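Local atomic coordinates of phosphatidylinositol 4,5-bisphosphate-binding protein SLM1 (Saccharomyces cerevisiae, PDB entry 4A6H), a protein that binds phosphatidylinositol 4,5-bisphosphate at the membrane and, together with SLM2, acts as an effector of the TORC2 and calcineurin signalling pathways. Residues 54-65 / 103-114. Residues are numbered along the deposited sequence; the frame is centred on the assembly and turned at random.
Sequences LSECTVTEHSRK and YESMMSWFDNLK
Phe110 of helix 103-116 stands between Val59 and His62 of strand 57-62, and this sandwich is the tight part of the contact. Val59 lays CG2 over one face of the phenyl ring, 4.0 Å from its centroid. On the opposite face His62 arrives edge-on, with CD2 3.6 Å from Phe110 CZ, a T-shaped pair whose planes meet at 74°. The imidazole itself carries Met107 SD over the centre of one face, 3.6 Å from the ring centroid, while Met106 SD packs against His62 CB. A chi1 of 66° carries the His62 ring from the strand toward the helix. Its ND1 donates to Ser63 O at 2.6 Å, the acceptor in the ring plane but the donor above the carbonyl plane; that bond should limit ring rotation. Further along, Val59 CG1 rests on Leu113 CB, and Leu113 also touches Leu54, Phe80 and Leu29. At the other end Tyr103 is held between Met107 CG and Lys65 CB, the latter 3.6 Å from the ring centroid, with Ser63 O at the ring edge. Past the ring the contact loosens toward solvent, where the exposed ends of Lys65 and Glu104 form a long salt bridge, NZ to OE2 3.7 Å. The helix thus packs against an outer strand at 135°, the C-terminal helix that caps one open end of the strongly bent antiparallel beta-barrel of a PH domain.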
ATOM      1  N   LEU A  54      -8.474   5.436  -6.128  1.00 14.36           N
ATOM      2  CA  LEU A  54      -7.989   4.566  -7.184  1.00 14.66           C
ATOM      3  C   LEU A  54      -8.975   3.435  -7.480  1.00 15.49           C
ATOM      4  O   LEU A  54      -8.987   2.912  -8.587  1.00 17.07           O
ATOM      5  CB  LEU A  54      -6.624   3.991  -6.819  1.00 13.02           C
ATOM      6  CG  LEU A  54      -5.518   5.020  -6.639  1.00 17.83           C
ATOM      7  CD1 LEU A  54      -4.211   4.319  -6.298  1.00 18.95           C
ATOM      8  CD2 LEU A  54      -5.401   5.864  -7.892  1.00 15.30           C
ATOM      9  N   SER A  55      -9.801   3.094  -6.495  1.00 15.37           N
ATOM     10  CA  SER A  55     -10.761   2.000  -6.629  1.00 14.43           C
ATOM     11  C   SER A  55     -11.748   2.284  -7.746  1.00 15.84           C
ATOM     12  O   SER A  55     -12.376   1.368  -8.276  1.00 21.65           O
ATOM     13  CB  SER A  55     -11.528   1.820  -5.321  1.00 19.84           C
ATOM     14  OG  SER A  55     -12.305   2.966  -5.028  1.00 20.72           O
ATOM     15  N   GLU A  56     -11.903   3.554  -8.103  1.00 16.48           N
ATOM     16  CA  GLU A  56     -12.864   3.906  -9.137  1.00 18.33           C
ATOM     17  C   GLU A  56     -12.261   4.711 -10.279  1.00 18.95           C
ATOM     18  O   GLU A  56     -12.970   5.435 -10.974  1.00 22.59           O
ATOM     19  CB  GLU A  56     -14.092   4.610  -8.549  1.00 22.94           C
ATOM     20  CG  GLU A  56     -14.893   3.759  -7.556  1.00 23.56           C
ATOM     21  CD  GLU A  56     -15.403   2.449  -8.147  1.00 30.08           C
ATOM     22  OE1 GLU A  56     -15.567   2.355  -9.383  1.00 27.29           O
ATOM     23  OE2 GLU A  56     -15.641   1.506  -7.360  1.00 34.03           O
ATOM     24  N   CYS A  57     -10.953   4.563 -10.474  1.00 16.56           N
ATOM     25  CA  CYS A  57     -10.268   5.154 -11.616  1.00 18.38           C
ATOM     26  C   CYS A  57      -9.519   4.098 -12.397  1.00 18.96           C
ATOM     27  O   CYS A  57      -9.159   3.050 -11.864  1.00 19.80           O
ATOM     28  CB  CYS A  57      -9.270   6.224 -11.161  1.00 18.18           C
ATOM     29  SG  CYS A  57     -10.028   7.656 -10.375  1.00 23.57           S
ATOM     30  N   THR A  58      -9.291   4.381 -13.672  1.00 15.96           N
ATOM     31  CA  THR A  58      -8.404   3.573 -14.498  1.00 16.31           C
ATOM     32  C   THR A  58      -7.506   4.482 -15.325  1.00 18.31           C
ATOM     33  O   THR A  58      -7.792   5.668 -15.487  1.00 19.93           O
ATOM     34  CB  THR A  58      -9.178   2.652 -15.465  1.00 19.98           C
ATOM     35  OG1 THR A  58     -10.031   3.433 -16.316  1.00 22.13           O
ATOM     36  CG2 THR A  58     -10.011   1.636 -14.698  1.00 23.21           C
ATOM     37  N   VAL A  59      -6.401   3.941 -15.830  1.00 16.13           N
ATOM     38  CA  VAL A  59      -5.609   4.667 -16.811  1.00 17.21           C
ATOM     39  C   VAL A  59      -5.781   3.987 -18.152  1.00 17.79           C
ATOM     40  O   VAL A  59      -5.640   2.763 -18.277  1.00 21.45           O
ATOM     41  CB  VAL A  59      -4.117   4.820 -16.422  1.00 15.01           C
ATOM     42  CG1 VAL A  59      -3.980   5.809 -15.252  1.00 16.72           C
ATOM     43  CG2 VAL A  59      -3.489   3.473 -16.085  1.00 19.54           C
ATOM     44  N   THR A  60      -6.123   4.778 -19.157  1.00 15.31           N
ATOM     45  CA  THR A  60      -6.562   4.204 -20.411  1.00 18.39           C
ATOM     46  C   THR A  60      -5.494   4.371 -21.483  1.00 23.27           C
ATOM     47  O   THR A  60      -4.838   3.404 -21.874  1.00 38.22           O
ATOM     48  CB  THR A  60      -7.913   4.794 -20.836  1.00 19.67           C
ATOM     49  OG1 THR A  60      -7.839   6.224 -20.812  1.00 20.91           O
ATOM     50  CG2 THR A  60      -9.009   4.350 -19.870  1.00 22.68           C
ATOM     51  N   GLU A  61      -5.300   5.590 -21.955  1.00 19.27           N
ATOM     52  CA  GLU A  61      -4.318   5.809 -22.998  1.00 20.94           C
ATOM     53  C   GLU A  61      -3.155   6.667 -22.541  1.00 17.93           C
ATOM     54  O   GLU A  61      -3.224   7.351 -21.506  1.00 17.31           O
ATOM     55  CB  GLU A  61      -4.962   6.398 -24.255  1.00 28.22           C
ATOM     56  CG  GLU A  61      -5.873   7.561 -23.999  1.00 33.52           C
ATOM     57  CD  GLU A  61      -6.471   8.131 -25.270  1.00 31.80           C
ATOM     58  OE1 GLU A  61      -5.805   8.098 -26.328  1.00 35.49           O
ATOM     59  OE2 GLU A  61      -7.614   8.622 -25.206  1.00 32.54           O
ATOM     60  N   HIS A  62      -2.081   6.607 -23.312  1.00 16.68           N
ATOM     61  CA  HIS A  62      -0.938   7.459 -23.106  1.00 14.37           C
ATOM     62  C   HIS A  62      -0.244   7.771 -24.420  1.00 19.71           C
ATOM     63  O   HIS A  62      -0.465   7.112 -25.444  1.00 19.04           O
ATOM     64  CB  HIS A  62       0.045   6.843 -22.104  1.00 16.32           C
ATOM     65  CG  HIS A  62       0.692   5.588 -22.588  1.00 18.76           C
ATOM     66  ND1 HIS A  62       1.663   5.586 -23.566  1.00 19.84           N
ATOM     67  CD2 HIS A  62       0.507   4.292 -22.237  1.00 23.34           C
ATOM     68  CE1 HIS A  62       2.049   4.342 -23.799  1.00 22.53           C
ATOM     69  NE2 HIS A  62       1.361   3.538 -23.008  1.00 23.97           N
ATOM     70  N   SER A  63       0.589   8.795 -24.392  1.00 16.80           N
ATOM     71  CA  SER A  63       1.331   9.191 -25.574  1.00 16.90           C
ATOM     72  C   SER A  63       2.225   8.066 -26.065  1.00 16.83           C
ATOM     73  O   SER A  63       2.747   7.290 -25.271  1.00 20.92           O
ATOM     74  CB  SER A  63       2.227  10.396 -25.276  1.00 19.34           C
ATOM     75  OG  SER A  63       1.507  11.482 -24.719  1.00 17.76           O
ATOM     76  N   ARG A  64       2.413   8.002 -27.377  1.00 24.81           N
ATOM     77  CA  ARG A  64       3.492   7.198 -27.932  1.00 27.21           C
ATOM     78  C   ARG A  64       4.761   8.050 -27.951  1.00 24.88           C
ATOM     79  O   ARG A  64       4.697   9.258 -28.176  1.00 25.91           O
ATOM     80  CB  ARG A  64       3.144   6.728 -29.344  1.00 38.38           C
ATOM     81  CG  ARG A  64       2.014   5.722 -29.401  1.00 44.86           C
ATOM     82  CD  ARG A  64       1.816   5.228 -30.822  1.00 55.35           C
ATOM     83  NE  ARG A  64       3.056   4.732 -31.412  1.00 62.39           N
ATOM     84  CZ  ARG A  64       3.186   4.386 -32.689  1.00 68.53           C
ATOM     85  NH1 ARG A  64       2.152   4.485 -33.511  1.00 65.60           N
ATOM     86  NH2 ARG A  64       4.350   3.943 -33.147  1.00 72.50           N
ATOM     87  N   LYS A  65       5.912   7.429 -27.709  1.00 27.70           N
ATOM     88  CA  LYS A  65       7.157   8.187 -27.645  1.00 25.45           C
ATOM     89  C   LYS A  65       7.496   8.845 -28.981  1.00 28.37           C
ATOM     90  O   LYS A  65       7.152   8.332 -30.049  1.00 28.91           O
ATOM     91  CB  LYS A  65       8.324   7.320 -27.155  1.00 30.42           C
ATOM     92  CG  LYS A  65       9.623   8.098 -26.955  1.00 36.79           C
ATOM     93  CD  LYS A  65      10.696   7.249 -26.292  1.00 42.73           C
ATOM     94  CE  LYS A  65      12.028   7.987 -26.223  1.00 43.85           C
ATOM     95  NZ  LYS A  65      11.964   9.243 -25.423  1.00 44.79           N
ATOM     96  N   TYR A 103       8.531  11.354 -21.546  1.00 19.37           N
ATOM     97  CA  TYR A 103       7.886  10.079 -21.831  1.00 20.62           C
ATOM     98  C   TYR A 103       8.175   9.087 -20.716  1.00 19.98           C
ATOM     99  O   TYR A 103       7.278   8.404 -20.237  1.00 19.34           O
ATOM    100  CB  TYR A 103       8.363   9.511 -23.179  1.00 19.86           C
ATOM    101  CG  TYR A 103       7.825   8.137 -23.484  1.00 19.80           C
ATOM    102  CD1 TYR A 103       6.560   7.972 -24.035  1.00 23.35           C
ATOM    103  CD2 TYR A 103       8.576   6.995 -23.218  1.00 21.23           C
ATOM    104  CE1 TYR A 103       6.058   6.707 -24.310  1.00 22.80           C
ATOM    105  CE2 TYR A 103       8.079   5.733 -23.483  1.00 22.43           C
ATOM    106  CZ  TYR A 103       6.824   5.593 -24.029  1.00 27.21           C
ATOM    107  OH  TYR A 103       6.338   4.333 -24.301  1.00 27.90           O
ATOM    108  N   GLU A 104       9.438   9.011 -20.300  1.00 19.66           N
ATOM    109  CA  GLU A 104       9.848   8.030 -19.297  1.00 20.13           C
ATOM    110  C   GLU A 104       9.155   8.276 -17.952  1.00 19.26           C
ATOM    111  O   GLU A 104       8.716   7.332 -17.295  1.00 21.09           O
ATOM    112  CB  GLU A 104      11.371   8.049 -19.124  1.00 30.68           C
ATOM    113  CG  GLU A 104      12.150   8.093 -20.442  1.00 39.32           C
ATOM    114  CD  GLU A 104      12.459   9.513 -20.900  1.00 43.81           C
ATOM    115  OE1 GLU A 104      13.386  10.135 -20.334  1.00 50.89           O
ATOM    116  OE2 GLU A 104      11.782  10.010 -21.828  1.00 36.24           O
ATOM    117  N   SER A 105       9.060   9.541 -17.549  1.00 18.42           N
ATOM    118  CA  SER A 105       8.392   9.874 -16.300  1.00 17.94           C
ATOM    119  C   SER A 105       6.914   9.541 -16.414  1.00 17.72           C
ATOM    120  O   SER A 105       6.313   8.994 -15.486  1.00 17.20           O
ATOM    121  CB  SER A 105       8.567  11.352 -15.967  1.00 21.34           C
ATOM    122  OG  SER A 105       7.836  11.689 -14.802  1.00 24.77           O
ATOM    123  N   MET A 106       6.329   9.897 -17.555  1.00 16.64           N
ATOM    124  CA  MET A 106       4.925   9.599 -17.782  1.00 16.77           C
ATOM    125  C   MET A 106       4.679   8.101 -17.651  1.00 14.57           C
ATOM    126  O   MET A 106       3.697   7.674 -17.035  1.00 14.84           O
ATOM    127  CB  MET A 106       4.476  10.118 -19.151  1.00 15.97           C
ATOM    128  CG  MET A 106       3.059   9.719 -19.561  1.00 17.45           C
ATOM    129  SD  MET A 106       2.923   8.039 -20.202  1.00 18.53           S
ATOM    130  CE  MET A 106       3.612   8.294 -21.832  1.00 20.02           C
ATOM    131  N   MET A 107       5.570   7.289 -18.214  1.00 15.08           N
ATOM    132  CA  MET A 107       5.352   5.853 -18.176  1.00 15.20           C
ATOM    133  C   MET A 107       5.511   5.297 -16.763  1.00 16.78           C
ATOM    134  O   MET A 107       4.832   4.344 -16.392  1.00 19.50           O
ATOM    135  CB  MET A 107       6.262   5.123 -19.159  1.00 17.10           C
ATOM    136  CG  MET A 107       5.830   5.272 -20.624  1.00 20.11           C
ATOM    137  SD  MET A 107       4.147   4.703 -20.958  1.00 24.69           S
ATOM    138  CE  MET A 107       4.287   2.940 -20.660  1.00 29.30           C
ATOM    139  N   SER A 108       6.379   5.905 -15.966  1.00 16.54           N
ATOM    140  CA  SER A 108       6.464   5.524 -14.556  1.00 17.19           C
ATOM    141  C   SER A 108       5.133   5.780 -13.831  1.00 15.93           C
ATOM    142  O   SER A 108       4.638   4.921 -13.103  1.00 16.66           O
ATOM    143  CB  SER A 108       7.618   6.241 -13.863  1.00 17.21           C
ATOM    144  OG  SER A 108       7.663   5.915 -12.484  1.00 22.32           O
ATOM    145  N   TRP A 109       4.544   6.954 -14.048  1.00 14.19           N
ATOM    146  CA  TRP A 109       3.233   7.249 -13.477  1.00 13.24           C
ATOM    147  C   TRP A 109       2.174   6.281 -14.009  1.00 13.72           C
ATOM    148  O   TRP A 109       1.380   5.732 -13.242  1.00 13.16           O
ATOM    149  CB  TRP A 109       2.820   8.682 -13.810  1.00 13.09           C
ATOM    150  CG  TRP A 109       3.469   9.718 -12.941  1.00 12.86           C
ATOM    151  CD1 TRP A 109       4.514  10.531 -13.271  1.00 15.29           C
ATOM    152  CD2 TRP A 109       3.123  10.030 -11.585  1.00 11.59           C
ATOM    153  NE1 TRP A 109       4.829  11.349 -12.207  1.00 15.17           N
ATOM    154  CE2 TRP A 109       3.981  11.071 -11.166  1.00 13.10           C
ATOM    155  CE3 TRP A 109       2.142   9.567 -10.699  1.00 13.15           C
ATOM    156  CZ2 TRP A 109       3.909  11.627  -9.884  1.00 14.21           C
ATOM    157  CZ3 TRP A 109       2.076  10.123  -9.426  1.00 15.50           C
ATOM    158  CH2 TRP A 109       2.951  11.140  -9.039  1.00 15.78           C
ATOM    159  N   PHE A 110       2.159   6.091 -15.328  1.00 12.97           N
ATOM    160  CA  PHE A 110       1.148   5.273 -15.975  1.00 13.46           C
ATOM    161  C   PHE A 110       1.205   3.851 -15.450  1.00 15.22           C
ATOM    162  O   PHE A 110       0.184   3.299 -15.060  1.00 15.31           O
ATOM    163  CB  PHE A 110       1.350   5.279 -17.501  1.00 13.97           C
ATOM    164  CG  PHE A 110       0.287   4.522 -18.252  1.00 15.20           C
ATOM    165  CD1 PHE A 110      -0.874   5.160 -18.669  1.00 18.78           C
ATOM    166  CD2 PHE A 110       0.436   3.168 -18.510  1.00 14.75           C
ATOM    167  CE1 PHE A 110      -1.865   4.460 -19.351  1.00 20.96           C
ATOM    168  CE2 PHE A 110      -0.548   2.466 -19.191  1.00 21.08           C
ATOM    169  CZ  PHE A 110      -1.701   3.115 -19.608  1.00 20.05           C
ATOM    170  N   ASP A 111       2.397   3.267 -15.410  1.00 14.71           N
ATOM    171  CA  ASP A 111       2.502   1.864 -14.985  1.00 16.50           C
ATOM    172  C   ASP A 111       2.237   1.670 -13.490  1.00 13.51           C
ATOM    173  O   ASP A 111       1.608   0.685 -13.089  1.00 17.94           O
ATOM    174  CB  ASP A 111       3.854   1.265 -15.353  1.00 17.11           C
ATOM    175  CG  ASP A 111       4.040   1.100 -16.840  1.00 24.68           C
ATOM    176  OD1 ASP A 111       3.033   0.956 -17.563  1.00 25.37           O
ATOM    177  OD2 ASP A 111       5.206   1.119 -17.280  1.00 30.49           O
ATOM    178  N   ASN A 112       2.682   2.617 -12.662  1.00 14.72           N
ATOM    179  CA  ASN A 112       2.375   2.558 -11.241  1.00 15.53           C
ATOM    180  C   ASN A 112       0.873   2.683 -10.979  1.00 13.69           C
ATOM    181  O   ASN A 112       0.327   1.989 -10.131  1.00 16.37           O
ATOM    182  CB  ASN A 112       3.171   3.609 -10.460  1.00 17.50           C
ATOM    183  CG  ASN A 112       4.562   3.131 -10.089  1.00 27.50           C
ATOM    184  OD1 ASN A 112       4.761   2.552  -9.022  1.00 32.98           O
ATOM    185  ND2 ASN A 112       5.530   3.365 -10.969  1.00 30.62           N
ATOM    186  N   LEU A 113       0.189   3.535 -11.741  1.00 13.29           N
ATOM    187  CA  LEU A 113      -1.259   3.663 -11.592  1.00 13.38           C
ATOM    188  C   LEU A 113      -1.967   2.412 -12.085  1.00 13.40           C
ATOM    189  O   LEU A 113      -2.910   1.932 -11.449  1.00 15.33           O
ATOM    190  CB  LEU A 113      -1.771   4.877 -12.365  1.00 13.20           C
ATOM    191  CG  LEU A 113      -1.541   6.184 -11.611  1.00 16.50           C
ATOM    192  CD1 LEU A 113      -1.572   7.390 -12.552  1.00 17.40           C
ATOM    193  CD2 LEU A 113      -2.565   6.366 -10.489  1.00 14.60           C
ATOM    194  N   LYS A 114      -1.498   1.888 -13.214  1.00 14.17           N
ATOM    195  CA  LYS A 114      -2.101   0.719 -13.836  1.00 12.91           C
ATOM    196  C   LYS A 114      -2.140  -0.467 -12.883  1.00 14.36           C
ATOM    197  O   LYS A 114      -3.166  -1.133 -12.776  1.00 16.16           O
ATOM    198  CB  LYS A 114      -1.352   0.360 -15.115  1.00 15.92           C
ATOM    199  CG  LYS A 114      -1.946  -0.841 -15.839  1.00 17.95           C
ATOM    200  CD  LYS A 114      -1.123  -1.239 -17.065  1.00 24.39           C
ATOM    201  CE  LYS A 114       0.239  -1.789 -16.663  1.00 28.12           C
ATOM    202  NZ  LYS A 114       0.863  -2.564 -17.782  1.00 31.76           N
TER